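Local coordinates for adhesion and penetration protein autotransporter (Haemophilus influenzae, PDB 3SYJ), which promotes adherence to and invasion of host cells and self-associates in bacterial aggregation, through an exported passenger domain that is also probably a serine protease, at residues 863-868 with 877-882; 707-710 with 714-717; 735-738 with 742-745; 687-690 with 694-697; 641-646 with 670-675. All coordinates share one frame; numbering follows the deposited sequence.

From the N terminus, the contacts follow in the order 5, 4, 2, 3, 1, each closing before the next opens, so none nest or cross. Contact 5 closes a 23-residue loop, tying a corner of the beta-helix to the protruding hairpin of strands 669-675 and 682-688. Contact 4 closes the short turn, three residues between its segments, that leads from that hairpin into helix 692-697; the two contacts touch where Val687 N probably hydrogen-bonds Asn670 O. Contacts 2 and 3 each close a tight corner between two faces of the helix and meet through neighbouring strands 714-718 and 734-738. Contact 1, a hairpin near the C-terminal end, has its centre about 27 Å from that of contact 3.

Contact 1: 863-868 with 877-882; sequences GTFQFT and DKLKLS
Phe867 and Asp877 face each other with CA atoms 5.8 Å apart, whereas Phe865 and Leu879 stand 8.7 Å apart, CA to CA, because the two strands of this beta hairpin run antiparallel but splay at 132°. At the close end Asp877 N donates to Thr868 O, and the Asp877 carboxylate turns back on the same residue: OD2 takes Thr868 N at 2.9 Å and Thr868 OG1 at 2.8 Å. Both donors lie on one face of the carboxylate, the hydroxyl well above its plane. A water within bonding distance of OD2 and Gln866 O can bridge them, while OD1 is held by Asn851 and Asn821. Where the strands part, side chains fill the wedge. Leu879, its CG anti to the backbone N (chi1 -179°), lays CD2 over the centre of the Phe865 ring, 3.6 Å from the centroid, in a CH-pi contact. Phe867 presents its ring edge instead, CE1 3.2 Å from Asp877 O and CZ 3.8 Å from Leu879 CB. In this Pertactin-family part of the passenger domain, the hairpin is thus pinned at its narrow end by a buried carboxylate whose two oxygens are engaged, which would favour its charged form, and is apolar beyond.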
loop_
_atom_site.group_PDB
_atom_site.type_symbol
_atom_site.label_atom_id
_atom_site.label_comp_id
_atom_site.label_asym_id
_atom_site.label_seq_id
_atom_site.Cartn_x
_atom_site.Cartn_y
_atom_site.Cartn_z
ATOM N N GLY A 863 -19.234 -6.215 -26.904
ATOM C CA GLY A 863 -19.725 -5.610 -25.680
ATOM C C GLY A 863 -19.861 -4.106 -25.811
ATOM O O GLY A 863 -19.948 -3.577 -26.919
ATOM N N THR A 864 -19.872 -3.412 -24.677
ATOM C CA THR A 864 -20.045 -1.966 -24.670
ATOM C C THR A 864 -18.939 -1.281 -23.885
ATOM O O THR A 864 -18.490 -1.799 -22.865
ATOM C CB THR A 864 -21.396 -1.577 -24.039
ATOM O OG1 THR A 864 -22.468 -2.078 -24.849
ATOM C CG2 THR A 864 -21.520 -0.058 -23.908
ATOM N N PHE A 865 -18.494 -0.124 -24.369
ATOM C CA PHE A 865 -17.631 0.760 -23.593
ATOM C C PHE A 865 -18.377 2.065 -23.313
ATOM O O PHE A 865 -18.905 2.687 -24.232
ATOM C CB PHE A 865 -16.332 1.059 -24.340
ATOM C CG PHE A 865 -15.398 -0.121 -24.455
ATOM C CD1 PHE A 865 -14.525 -0.438 -23.426
ATOM C CD2 PHE A 865 -15.375 -0.897 -25.604
ATOM C CE1 PHE A 865 -13.657 -1.515 -23.538
ATOM C CE2 PHE A 865 -14.511 -1.972 -25.720
ATOM C CZ PHE A 865 -13.652 -2.281 -24.687
ATOM N N GLN A 866 -18.431 2.469 -22.046
ATOM C CA GLN A 866 -19.084 3.719 -21.657
ATOM C C GLN A 866 -18.063 4.823 -21.387
ATOM O O GLN A 866 -17.169 4.668 -20.552
ATOM C CB GLN A 866 -19.979 3.505 -20.432
ATOM C CG GLN A 866 -21.134 2.557 -20.685
ATOM C CD GLN A 866 -22.071 2.418 -19.495
ATOM O OE1 GLN A 866 -21.655 2.502 -18.341
ATOM N NE2 GLN A 866 -23.349 2.188 -19.777
ATOM N N PHE A 867 -18.204 5.934 -22.108
ATOM C CA PHE A 867 -17.262 7.048 -22.036
ATOM C C PHE A 867 -17.873 8.268 -21.358
ATOM O O PHE A 867 -19.085 8.491 -21.429
ATOM C CB PHE A 867 -16.829 7.471 -23.443
ATOM C CG PHE A 867 -15.781 6.590 -24.058
ATOM C CD1 PHE A 867 -14.488 7.054 -24.237
ATOM C CD2 PHE A 867 -16.091 5.306 -24.477
ATOM C CE1 PHE A 867 -13.520 6.248 -24.817
ATOM C CE2 PHE A 867 -15.127 4.495 -25.052
ATOM C CZ PHE A 867 -13.844 4.967 -25.223
ATOM N N THR A 868 -17.028 9.054 -20.699
ATOM C CA THR A 868 -17.387 10.416 -20.337
ATOM C C THR A 868 -16.483 11.342 -21.138
ATOM O O THR A 868 -15.392 10.945 -21.554
ATOM C CB THR A 868 -17.221 10.705 -18.826
ATOM O OG1 THR A 868 -15.836 10.652 -18.467
ATOM C CG2 THR A 868 -18.009 9.705 -17.987
ATOM N N ASP A 877 -12.406 10.189 -21.667
ATOM C CA ASP A 877 -11.844 8.882 -21.361
ATOM C C ASP A 877 -11.311 8.323 -22.670
ATOM O O ASP A 877 -11.799 8.676 -23.742
ATOM C CB ASP A 877 -12.907 7.943 -20.788
ATOM C CG ASP A 877 -13.428 8.395 -19.434
ATOM O OD1 ASP A 877 -12.619 8.864 -18.602
ATOM O OD2 ASP A 877 -14.649 8.268 -19.198
ATOM N N LYS A 878 -10.310 7.456 -22.586
ATOM C CA LYS A 878 -9.666 6.931 -23.781
ATOM C C LYS A 878 -9.633 5.407 -23.795
ATOM O O LYS A 878 -9.523 4.765 -22.753
ATOM C CB LYS A 878 -8.245 7.487 -23.907
ATOM C CG LYS A 878 -8.183 8.991 -24.144
ATOM C CD LYS A 878 -8.868 9.363 -25.455
ATOM C CE LYS A 878 -9.298 10.828 -25.488
ATOM N NZ LYS A 878 -8.140 11.751 -25.555
ATOM N N LEU A 879 -9.741 4.837 -24.986
ATOM C CA LEU A 879 -9.542 3.411 -25.175
ATOM C C LEU A 879 -8.373 3.244 -26.136
ATOM O O LEU A 879 -8.477 3.564 -27.320
ATOM C CB LEU A 879 -10.808 2.755 -25.726
ATOM C CG LEU A 879 -10.796 1.243 -25.967
ATOM C CD1 LEU A 879 -10.408 0.490 -24.701
ATOM C CD2 LEU A 879 -12.150 0.776 -26.484
ATOM N N LYS A 880 -7.250 2.767 -25.609
ATOM C CA LYS A 880 -6.020 2.626 -26.379
ATOM C C LYS A 880 -5.795 1.167 -26.766
ATOM O O LYS A 880 -5.593 0.316 -25.906
ATOM C CB LYS A 880 -4.838 3.154 -25.566
ATOM C CG LYS A 880 -3.497 3.060 -26.263
ATOM C CD LYS A 880 -2.396 3.704 -25.430
ATOM C CE LYS A 880 -2.587 5.211 -25.337
ATOM N NZ LYS A 880 -1.334 5.901 -24.917
ATOM N N LEU A 881 -5.833 0.882 -28.062
ATOM C CA LEU A 881 -5.758 -0.493 -28.540
ATOM C C LEU A 881 -4.524 -0.737 -29.400
ATOM O O LEU A 881 -3.806 0.196 -29.755
ATOM C CB LEU A 881 -7.020 -0.847 -29.329
ATOM C CG LEU A 881 -8.353 -0.518 -28.656
ATOM C CD1 LEU A 881 -9.507 -0.911 -29.556
ATOM C CD2 LEU A 881 -8.454 -1.220 -27.311
ATOM N N SER A 882 -4.283 -2.001 -29.730
ATOM C CA SER A 882 -3.156 -2.372 -30.573
ATOM C C SER A 882 -3.652 -2.815 -31.945
ATOM O O SER A 882 -4.841 -2.725 -32.246
ATOM C CB SER A 882 -2.371 -3.510 -29.929
ATOM O OG SER A 882 -3.084 -4.731 -30.046
HETATM O O HOH W 1 -16.677 6.383 -18.349
#

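Contact 2: 707-710 with 714-717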
loop_
_atom_site.group_PDB
_atom_site.type_symbol
_atom_site.label_atom_id
_atom_site.label_comp_id
_atom_site.label_asym_id
_atom_site.label_seq_id
_atom_site.Cartn_x
_atom_site.Cartn_y
_atom_site.Cartn_z
ATOM N N ILE A 707 -4.932 -16.561 1.384
ATOM C CA ILE A 707 -4.920 -17.858 0.736
ATOM C C ILE A 707 -3.830 -17.939 -0.322
ATOM O O ILE A 707 -3.732 -17.089 -1.202
ATOM C CB ILE A 707 -6.285 -18.183 0.101
ATOM C CG1 ILE A 707 -7.395 -18.079 1.148
ATOM C CG2 ILE A 707 -6.267 -19.577 -0.533
ATOM C CD1 ILE A 707 -8.771 -18.417 0.611
ATOM N N ASN A 708 -3.002 -18.966 -0.222
ATOM C CA ASN A 708 -2.009 -19.218 -1.243
ATOM C C ASN A 708 -2.254 -20.554 -1.899
ATOM O O ASN A 708 -2.320 -21.583 -1.225
ATOM C CB ASN A 708 -0.608 -19.184 -0.652
ATOM C CG ASN A 708 -0.118 -17.783 -0.426
ATOM O OD1 ASN A 708 0.967 -17.420 -0.877
ATOM N ND2 ASN A 708 -0.920 -16.975 0.259
ATOM N N LEU A 709 -2.398 -20.528 -3.218
ATOM C CA LEU A 709 -2.546 -21.737 -4.007
ATOM C C LEU A 709 -1.305 -21.951 -4.864
ATOM O O LEU A 709 -0.821 -21.020 -5.515
ATOM C CB LEU A 709 -3.784 -21.646 -4.898
ATOM C CG LEU A 709 -5.095 -21.299 -4.203
ATOM C CD1 LEU A 709 -6.232 -21.317 -5.205
ATOM C CD2 LEU A 709 -5.358 -22.286 -3.088
ATOM N N THR A 710 -0.788 -23.174 -4.858
ATOM C CA THR A 710 0.357 -23.517 -5.693
ATOM C C THR A 710 0.051 -24.783 -6.482
ATOM O O THR A 710 -1.008 -25.388 -6.306
ATOM C CB THR A 710 1.651 -23.691 -4.865
ATOM O OG1 THR A 710 1.519 -24.811 -3.979
ATOM C CG2 THR A 710 1.935 -22.433 -4.047
ATOM N N THR A 714 -6.757 -25.974 -5.881
ATOM C CA THR A 714 -7.986 -25.249 -6.158
ATOM C C THR A 714 -8.588 -24.740 -4.859
ATOM O O THR A 714 -8.526 -25.418 -3.838
ATOM C CB THR A 714 -9.004 -26.154 -6.859
ATOM O OG1 THR A 714 -8.502 -26.523 -8.149
ATOM C CG2 THR A 714 -10.332 -25.436 -7.029
ATOM N N ALA A 715 -9.158 -23.541 -4.896
ATOM C CA ALA A 715 -9.905 -23.022 -3.754
ATOM C C ALA A 715 -11.213 -22.375 -4.197
ATOM O O ALA A 715 -11.290 -21.753 -5.257
ATOM C CB ALA A 715 -9.070 -22.053 -2.950
ATOM N N ASN A 716 -12.238 -22.522 -3.367
ATOM C CA ASN A 716 -13.575 -22.079 -3.714
ATOM C C ASN A 716 -14.244 -21.389 -2.529
ATOM O O ASN A 716 -14.555 -22.032 -1.529
ATOM C CB ASN A 716 -14.398 -23.295 -4.127
ATOM C CG ASN A 716 -15.296 -23.016 -5.310
ATOM O OD1 ASN A 716 -16.279 -22.263 -5.216
ATOM N ND2 ASN A 716 -14.968 -23.633 -6.443
ATOM N N VAL A 717 -14.446 -20.081 -2.624
ATOM C CA VAL A 717 -15.204 -19.369 -1.603
ATOM C C VAL A 717 -16.572 -19.043 -2.166
ATOM O O VAL A 717 -16.684 -18.319 -3.152
ATOM C CB VAL A 717 -14.512 -18.075 -1.146
ATOM C CG1 VAL A 717 -15.411 -17.318 -0.179
ATOM C CG2 VAL A 717 -13.182 -18.387 -0.488
#
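Leu709 sits astride the methyl of Ala715: its two branches straddle CB, with CD1 and CD2 each 3.7 Å from it. The leucine has CG beside its backbone N (chi1 -53°) and CD1 anti to CA (chi2 -177°), an extended shape that carries CD1 past the methyl to the opposing backbone, where it rests 3.7 Å from Ala715 N and 4.2 Å from Thr714 C. Ile707, two residues earlier on the same side of its strand, also has its CB directed at the other segment, but the contact is looser, CG2 of Ile707 lying 4.5 Å from Ala715 CB. The short alanine therefore receives the longer leucine, while Asn708 and Asn716, the residues between, belong to the outer surface, where Asn708 lies against Thr728 and Asn716 against Thr661 and Thr736. The strands run at 146° to each other with axes 8.0 Å apart, joined by a corner of four residues, and they are not hydrogen-bonded partners: 701-709 pairs in parallel with strands 645-654 and 727-729, and 714-718 with 659-662 and 734-738. This is the arrangement of a right-handed beta-helix, in which consecutive strands of a coil form different faces. Phe735 of the following coil covers both Leu709 and Ala715. With side-chain contact purely aliphatic and one methyl resting on backbone, the two faces are held by dispersion and burial of apolar surface, and directional bonds run along the helix axis instead.

Contact 3: 735-738 with 742-745; sequences FTLS and TQIG
Gln743 crosses the interior of the beta-helix from strand 742-744 to meet Leu737 and Phe735 of strand 734-738. Near its base, CB lies 3.9 Å from Leu737 CD2, and the same methyl is 4.0 Å from Gln743 N, so the leucine branch lodges where the glutamine leaves the backbone. The other branch, Leu737 CD1, reaches the preceding carbonyl carbon, Thr742 C, at 4.3 Å. From CB the chain stays extended, with CG anti to the backbone N (chi1 171°) and CD anti to CA, which carries the amide obliquely up to the phenylalanine ring. There OE1 comes 3.9 Å from Phe735 CE2, with ring and amide planes 80° apart, close to perpendicular. This oxygen is buried without a polar partner in the model, its neighbour here being an aromatic carbon. The other tip atom, NE2, is anchored by the backbone: it donates to Gly725 O of the previous coil and weakly to Asn746 O, which probably sets which way the amide is flipped. Three residues separate the two segments, whose strand axes lie 8.1 Å apart at 118°. Along the helix axis, Gln743 is packed between Leu723 of strand 721-723 and Leu762 of strand 761-763, while Leu737 lies on Val717 of strand 714-718; Phe735 instead reaches across the interior to Val727 and Leu729 of strand 727-729.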
loop_
_atom_site.group_PDB
_atom_site.type_symbol
_atom_site.label_atom_id
_atom_site.label_comp_id
_atom_site.label_asym_id
_atom_site.label_seq_id
_atom_site.Cartn_x
_atom_site.Cartn_y
_atom_site.Cartn_z
ATOM N N PHE A 735 -8.725 -20.379 -8.510
ATOM C CA PHE A 735 -9.531 -19.827 -7.426
ATOM C C PHE A 735 -10.865 -19.304 -7.931
ATOM O O PHE A 735 -10.912 -18.572 -8.916
ATOM C CB PHE A 735 -8.786 -18.707 -6.706
ATOM C CG PHE A 735 -9.626 -17.982 -5.690
ATOM C CD1 PHE A 735 -9.960 -18.588 -4.486
ATOM C CD2 PHE A 735 -10.075 -16.693 -5.932
ATOM C CE1 PHE A 735 -10.729 -17.921 -3.543
ATOM C CE2 PHE A 735 -10.843 -16.021 -4.993
ATOM C CZ PHE A 735 -11.171 -16.636 -3.798
ATOM N N THR A 736 -11.943 -19.671 -7.242
ATOM C CA THR A 736 -13.280 -19.240 -7.633
ATOM C C THR A 736 -14.030 -18.561 -6.488
ATOM O O THR A 736 -14.143 -19.107 -5.389
ATOM C CB THR A 736 -14.132 -20.417 -8.141
ATOM O OG1 THR A 736 -13.476 -21.058 -9.242
ATOM C CG2 THR A 736 -15.491 -19.918 -8.596
ATOM N N LEU A 737 -14.532 -17.360 -6.750
ATOM C CA LEU A 737 -15.415 -16.671 -5.821
ATOM C C LEU A 737 -16.781 -16.670 -6.475
ATOM O O LEU A 737 -16.944 -16.116 -7.562
ATOM C CB LEU A 737 -14.941 -15.234 -5.589
ATOM C CG LEU A 737 -15.664 -14.419 -4.512
ATOM C CD1 LEU A 737 -15.347 -14.948 -3.118
ATOM C CD2 LEU A 737 -15.284 -12.955 -4.611
ATOM N N SER A 738 -17.760 -17.302 -5.834
ATOM C CA SER A 738 -19.053 -17.502 -6.481
ATOM C C SER A 738 -20.257 -17.443 -5.552
ATOM O O SER A 738 -20.130 -17.256 -4.343
ATOM C CB SER A 738 -19.066 -18.841 -7.225
ATOM O OG SER A 738 -19.138 -19.924 -6.315
ATOM N N THR A 742 -18.436 -12.862 -0.737
ATOM C CA THR A 742 -17.720 -11.594 -0.766
ATOM C C THR A 742 -16.254 -11.792 -0.393
ATOM O O THR A 742 -15.932 -12.623 0.460
ATOM C CB THR A 742 -18.351 -10.590 0.211
ATOM O OG1 THR A 742 -19.712 -10.370 -0.159
ATOM C CG2 THR A 742 -17.611 -9.262 0.192
ATOM N N GLN A 743 -15.371 -11.042 -1.046
ATOM C CA GLN A 743 -13.972 -10.980 -0.633
ATOM C C GLN A 743 -13.520 -9.547 -0.388
ATOM O O GLN A 743 -13.671 -8.689 -1.250
ATOM C CB GLN A 743 -13.035 -11.623 -1.660
ATOM C CG GLN A 743 -11.561 -11.362 -1.329
ATOM C CD GLN A 743 -10.594 -11.936 -2.348
ATOM O OE1 GLN A 743 -10.999 -12.449 -3.392
ATOM N NE2 GLN A 743 -9.300 -11.846 -2.046
ATOM N N ILE A 744 -12.969 -9.293 0.791
ATOM C CA ILE A 744 -12.303 -8.027 1.038
ATOM C C ILE A 744 -10.811 -8.295 1.013
ATOM O O ILE A 744 -10.226 -8.706 2.018
ATOM C CB ILE A 744 -12.679 -7.404 2.388
ATOM C CG1 ILE A 744 -14.186 -7.497 2.624
ATOM C CG2 ILE A 744 -12.217 -5.957 2.440
ATOM C CD1 ILE A 744 -15.000 -6.669 1.676
ATOM N N GLY A 745 -10.212 -8.076 -0.155
ATOM C CA GLY A 745 -8.801 -8.327 -0.371
ATOM C C GLY A 745 -8.472 -8.417 -1.848
ATOM O O GLY A 745 -9.363 -8.342 -2.693
#

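Contact 4: 687-690 with 694-697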
loop_
_atom_site.group_PDB
_atom_site.type_symbol
_atom_site.label_atom_id
_atom_site.label_comp_id
_atom_site.label_asym_id
_atom_site.label_seq_id
_atom_site.Cartn_x
_atom_site.Cartn_y
_atom_site.Cartn_z
ATOM N N VAL A 687 -27.395 -32.319 1.361
ATOM C CA VAL A 687 -28.643 -31.856 1.946
ATOM C C VAL A 687 -29.062 -30.586 1.229
ATOM O O VAL A 687 -28.244 -29.695 0.994
ATOM C CB VAL A 687 -28.484 -31.535 3.459
ATOM C CG1 VAL A 687 -29.783 -30.974 4.041
ATOM C CG2 VAL A 687 -28.020 -32.760 4.236
ATOM N N ASP A 688 -30.334 -30.508 0.869
ATOM C CA ASP A 688 -30.878 -29.287 0.299
ATOM C C ASP A 688 -30.976 -28.187 1.340
ATOM O O ASP A 688 -31.488 -28.404 2.442
ATOM C CB ASP A 688 -32.253 -29.540 -0.306
ATOM C CG ASP A 688 -32.223 -29.549 -1.812
ATOM O OD1 ASP A 688 -32.781 -30.494 -2.410
ATOM O OD2 ASP A 688 -31.627 -28.609 -2.392
ATOM N N LEU A 689 -30.480 -27.007 0.985
ATOM C CA LEU A 689 -30.599 -25.834 1.837
ATOM C C LEU A 689 -31.642 -24.894 1.245
ATOM O O LEU A 689 -31.300 -23.942 0.549
ATOM C CB LEU A 689 -29.248 -25.124 1.951
ATOM C CG LEU A 689 -29.173 -23.885 2.846
ATOM C CD1 LEU A 689 -29.798 -24.151 4.208
ATOM C CD2 LEU A 689 -27.729 -23.394 2.987
ATOM N N THR A 690 -32.915 -25.167 1.517
ATOM C CA THR A 690 -34.002 -24.429 0.877
ATOM C C THR A 690 -34.941 -23.717 1.857
ATOM O O THR A 690 -35.651 -22.790 1.472
ATOM C CB THR A 690 -34.813 -25.342 -0.053
ATOM O OG1 THR A 690 -35.235 -26.501 0.673
ATOM C CG2 THR A 690 -33.957 -25.795 -1.226
ATOM N N VAL A 694 -33.883 -21.973 8.070
ATOM C CA VAL A 694 -32.572 -22.588 8.137
ATOM C C VAL A 694 -31.538 -21.661 7.513
ATOM O O VAL A 694 -30.496 -21.393 8.102
ATOM C CB VAL A 694 -32.556 -23.950 7.424
ATOM C CG1 VAL A 694 -31.175 -24.567 7.501
ATOM C CG2 VAL A 694 -33.598 -24.886 8.028
ATOM N N ILE A 695 -31.839 -21.162 6.320
ATOM C CA ILE A 695 -30.934 -20.274 5.607
ATOM C C ILE A 695 -30.590 -19.049 6.438
ATOM O O ILE A 695 -29.430 -18.631 6.499
ATOM C CB ILE A 695 -31.531 -19.833 4.256
ATOM C CG1 ILE A 695 -31.521 -21.000 3.271
ATOM C CG2 ILE A 695 -30.772 -18.643 3.679
ATOM C CD1 ILE A 695 -32.475 -20.822 2.122
ATOM N N ASN A 696 -31.597 -18.479 7.088
ATOM C CA ASN A 696 -31.392 -17.262 7.865
ATOM C C ASN A 696 -30.634 -17.517 9.157
ATOM O O ASN A 696 -30.122 -16.582 9.766
ATOM C CB ASN A 696 -32.727 -16.576 8.181
ATOM C CG ASN A 696 -33.341 -15.895 6.969
ATOM O OD1 ASN A 696 -32.638 -15.474 6.044
ATOM N ND2 ASN A 696 -34.663 -15.776 6.972
ATOM N N SER A 697 -30.571 -18.777 9.580
ATOM C CA SER A 697 -29.919 -19.119 10.836
ATOM C C SER A 697 -28.421 -19.358 10.646
ATOM O O SER A 697 -27.661 -19.373 11.606
ATOM C CB SER A 697 -30.562 -20.354 11.462
ATOM O OG SER A 697 -30.000 -21.532 10.911
#
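Leu689 and Ile695 are the closest pair of this strand-to-helix connection, CA atoms 6.7 Å apart, where the end of a beta hairpin that projects from the beta-helix leads by a short turn into helix 692-697. Segment 687-690 is extended at its start, whereas 694-697 is helical, and apolar side chains bridge the space. Leu689 carries the contact. Its CG stands anti to the backbone N (chi1 -178°), which sends CD1 into the notch between two residues of the helix: it meets Val694 CG1 at 3.6 Å and Ile695 CG1 at 3.7 Å. Ile695 answers by reaching over the backbone of the loop, its CD1 lying 3.7 Å from Leu689 O and 3.8 Å from Thr690 O. The leucine is buried further by Val664 and Ile698, so the cluster joins the helix to the end of the hairpin strand, whereas Thr690 remains exposed. On the far side of Val694 the turn is closed internally: Val694 O accepts both the backbone N of Ser697 at 3.0 Å and, tilted 18° from the carbonyl plane, Ser697 OG at 2.9 Å.

Contact 5: 641-646 with 670-675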
loop_
_atom_site.group_PDB
_atom_site.type_symbol
_atom_site.label_atom_id
_atom_site.label_comp_id
_atom_site.label_asym_id
_atom_site.label_seq_id
_atom_site.Cartn_x
_atom_site.Cartn_y
_atom_site.Cartn_z
ATOM N N VAL A 641 -14.894 -25.984 4.816
ATOM C CA VAL A 641 -15.460 -25.212 5.920
ATOM C C VAL A 641 -16.962 -25.100 5.686
ATOM O O VAL A 641 -17.405 -24.451 4.736
ATOM C CB VAL A 641 -14.828 -23.817 6.027
ATOM C CG1 VAL A 641 -15.346 -23.087 7.260
ATOM C CG2 VAL A 641 -13.305 -23.927 6.061
ATOM N N SER A 642 -17.739 -25.747 6.553
ATOM C CA SER A 642 -19.157 -25.981 6.299
ATOM C C SER A 642 -19.989 -25.064 7.191
ATOM O O SER A 642 -19.482 -24.067 7.707
ATOM C CB SER A 642 -19.535 -27.419 6.688
ATOM O OG SER A 642 -20.816 -27.775 6.196
ATOM N N ARG A 643 -21.265 -25.399 7.368
ATOM C CA ARG A 643 -22.263 -24.480 7.911
ATOM C C ARG A 643 -22.055 -24.223 9.392
ATOM O O ARG A 643 -21.492 -25.055 10.101
ATOM C CB ARG A 643 -23.683 -25.003 7.672
ATOM C CG ARG A 643 -23.935 -26.430 8.166
ATOM C CD ARG A 643 -25.427 -26.769 8.140
ATOM N NE ARG A 643 -26.173 -25.945 9.087
ATOM C CZ ARG A 643 -27.469 -26.085 9.351
ATOM N NH1 ARG A 643 -28.181 -27.028 8.740
ATOM N NH2 ARG A 643 -28.054 -25.277 10.230
ATOM N N ASN A 644 -22.526 -23.067 9.847
ATOM C CA ASN A 644 -22.408 -22.656 11.241
ATOM C C ASN A 644 -20.967 -22.582 11.751
ATOM O O ASN A 644 -20.659 -22.978 12.879
ATOM C CB ASN A 644 -23.297 -23.510 12.148
ATOM C CG ASN A 644 -24.773 -23.398 11.781
ATOM O OD1 ASN A 644 -25.303 -24.247 11.064
ATOM N ND2 ASN A 644 -25.436 -22.333 12.251
ATOM N N VAL A 645 -20.088 -22.066 10.902
ATOM C CA VAL A 645 -18.766 -21.657 11.334
ATOM C C VAL A 645 -18.765 -20.137 11.297
ATOM O O VAL A 645 -18.840 -19.530 10.225
ATOM C CB VAL A 645 -17.655 -22.193 10.415
ATOM C CG1 VAL A 645 -16.302 -21.682 10.878
ATOM C CG2 VAL A 645 -17.676 -23.724 10.373
ATOM N N SER A 646 -18.713 -19.523 12.475
ATOM C CA SER A 646 -18.763 -18.073 12.571
ATOM C C SER A 646 -17.540 -17.469 11.914
ATOM O O SER A 646 -17.631 -16.481 11.189
ATOM C CB SER A 646 -18.832 -17.635 14.030
ATOM O OG SER A 646 -20.098 -17.931 14.579
ATOM N N ASN A 670 -25.681 -29.036 -0.291
ATOM C CA ASN A 670 -24.339 -28.972 0.254
ATOM C C ASN A 670 -24.078 -30.253 1.018
ATOM O O ASN A 670 -25.002 -30.841 1.579
ATOM C CB ASN A 670 -24.192 -27.770 1.182
ATOM C CG ASN A 670 -24.690 -26.485 0.550
ATOM O OD1 ASN A 670 -23.911 -25.708 0.003
ATOM N ND2 ASN A 670 -25.995 -26.263 0.612
ATOM N N THR A 671 -22.828 -30.703 1.032
ATOM C CA THR A 671 -22.474 -31.874 1.824
ATOM C C THR A 671 -22.355 -31.479 3.299
ATOM O O THR A 671 -21.498 -30.682 3.672
ATOM C CB THR A 671 -21.167 -32.528 1.332
ATOM O OG1 THR A 671 -21.297 -32.880 -0.052
ATOM C CG2 THR A 671 -20.872 -33.780 2.134
ATOM N N ILE A 672 -23.234 -32.020 4.134
ATOM C CA ILE A 672 -23.242 -31.669 5.550
ATOM C C ILE A 672 -22.815 -32.867 6.402
ATOM O O ILE A 672 -23.365 -33.961 6.269
ATOM C CB ILE A 672 -24.635 -31.173 5.999
ATOM C CG1 ILE A 672 -25.101 -30.002 5.131
ATOM C CG2 ILE A 672 -24.627 -30.780 7.475
ATOM C CD1 ILE A 672 -24.159 -28.828 5.123
ATOM N N CYS A 673 -21.830 -32.651 7.268
ATOM C CA CYS A 673 -21.324 -33.693 8.152
ATOM C C CYS A 673 -21.775 -33.467 9.581
ATOM O O CYS A 673 -21.518 -32.410 10.153
ATOM C CB CYS A 673 -19.797 -33.722 8.119
ATOM S SG CYS A 673 -19.125 -34.472 6.655
ATOM N N THR A 674 -22.427 -34.468 10.161
ATOM C CA THR A 674 -22.894 -34.378 11.542
ATOM C C THR A 674 -22.675 -35.704 12.244
ATOM O O THR A 674 -22.786 -36.768 11.626
ATOM C CB THR A 674 -24.402 -34.061 11.613
ATOM O OG1 THR A 674 -25.123 -35.070 10.903
ATOM C CG2 THR A 674 -24.707 -32.707 11.001
ATOM N N ARG A 675 -22.355 -35.640 13.536
ATOM C CA ARG A 675 -22.206 -36.843 14.348
ATOM C C ARG A 675 -23.400 -37.032 15.285
ATOM O O ARG A 675 -23.865 -36.086 15.917
ATOM C CB ARG A 675 -20.900 -36.836 15.155
ATOM C CG ARG A 675 -20.952 -37.827 16.314
ATOM C CD ARG A 675 -19.661 -38.590 16.560
ATOM N NE ARG A 675 -18.862 -37.945 17.586
ATOM C CZ ARG A 675 -18.141 -38.572 18.513
ATOM N NH1 ARG A 675 -18.107 -39.898 18.586
ATOM N NH2 ARG A 675 -17.457 -37.850 19.390
HETATM O O HOH W 2 -20.953 -30.157 8.040
HETATM O O HOH W 3 -20.710 -28.000 3.401
#
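Ile672 packs its CD1 methyl into the angle between Ser642 and Arg643, joining strand 669-675 of the projecting hairpin to a corner of the beta-helix. This is the closer, largely apolar part: CD1 of Ile672 lies 3.7 Å from Ser642 OG and 3.9 Å from Arg643 CD. The isoleucine and the aliphatic stem of the arginine cross at about a right angle, and Trp622 and Val687 add cover to the isoleucine. Beside it water mediates the polar meeting. Ser642 OG, anti to its own backbone nitrogen (chi1 -167°), points between two waters: water 3, at 2.8 Å, donates on to Thr671 O, and water 2, at 3.0 Å, accepts from Cys673 N at 2.8 Å. One hydroxyl thus serves, through water, the carbonyl before Ile672 and the N-H after it, a looser join than the methyl contact. Cys673 is tied by a disulfide to Cys684, fastening the hairpin's own two strands. Arg643 is steadied beyond its stem by a salt bridge to Asp619 and a cation-pi contact with Trp622. Its chain bends at chi3 (-65°), turning the guanidinium edge to the next residue: Arg643 NE donates to Asn644 OD1 at 2.7 Å, almost along the C=O direction.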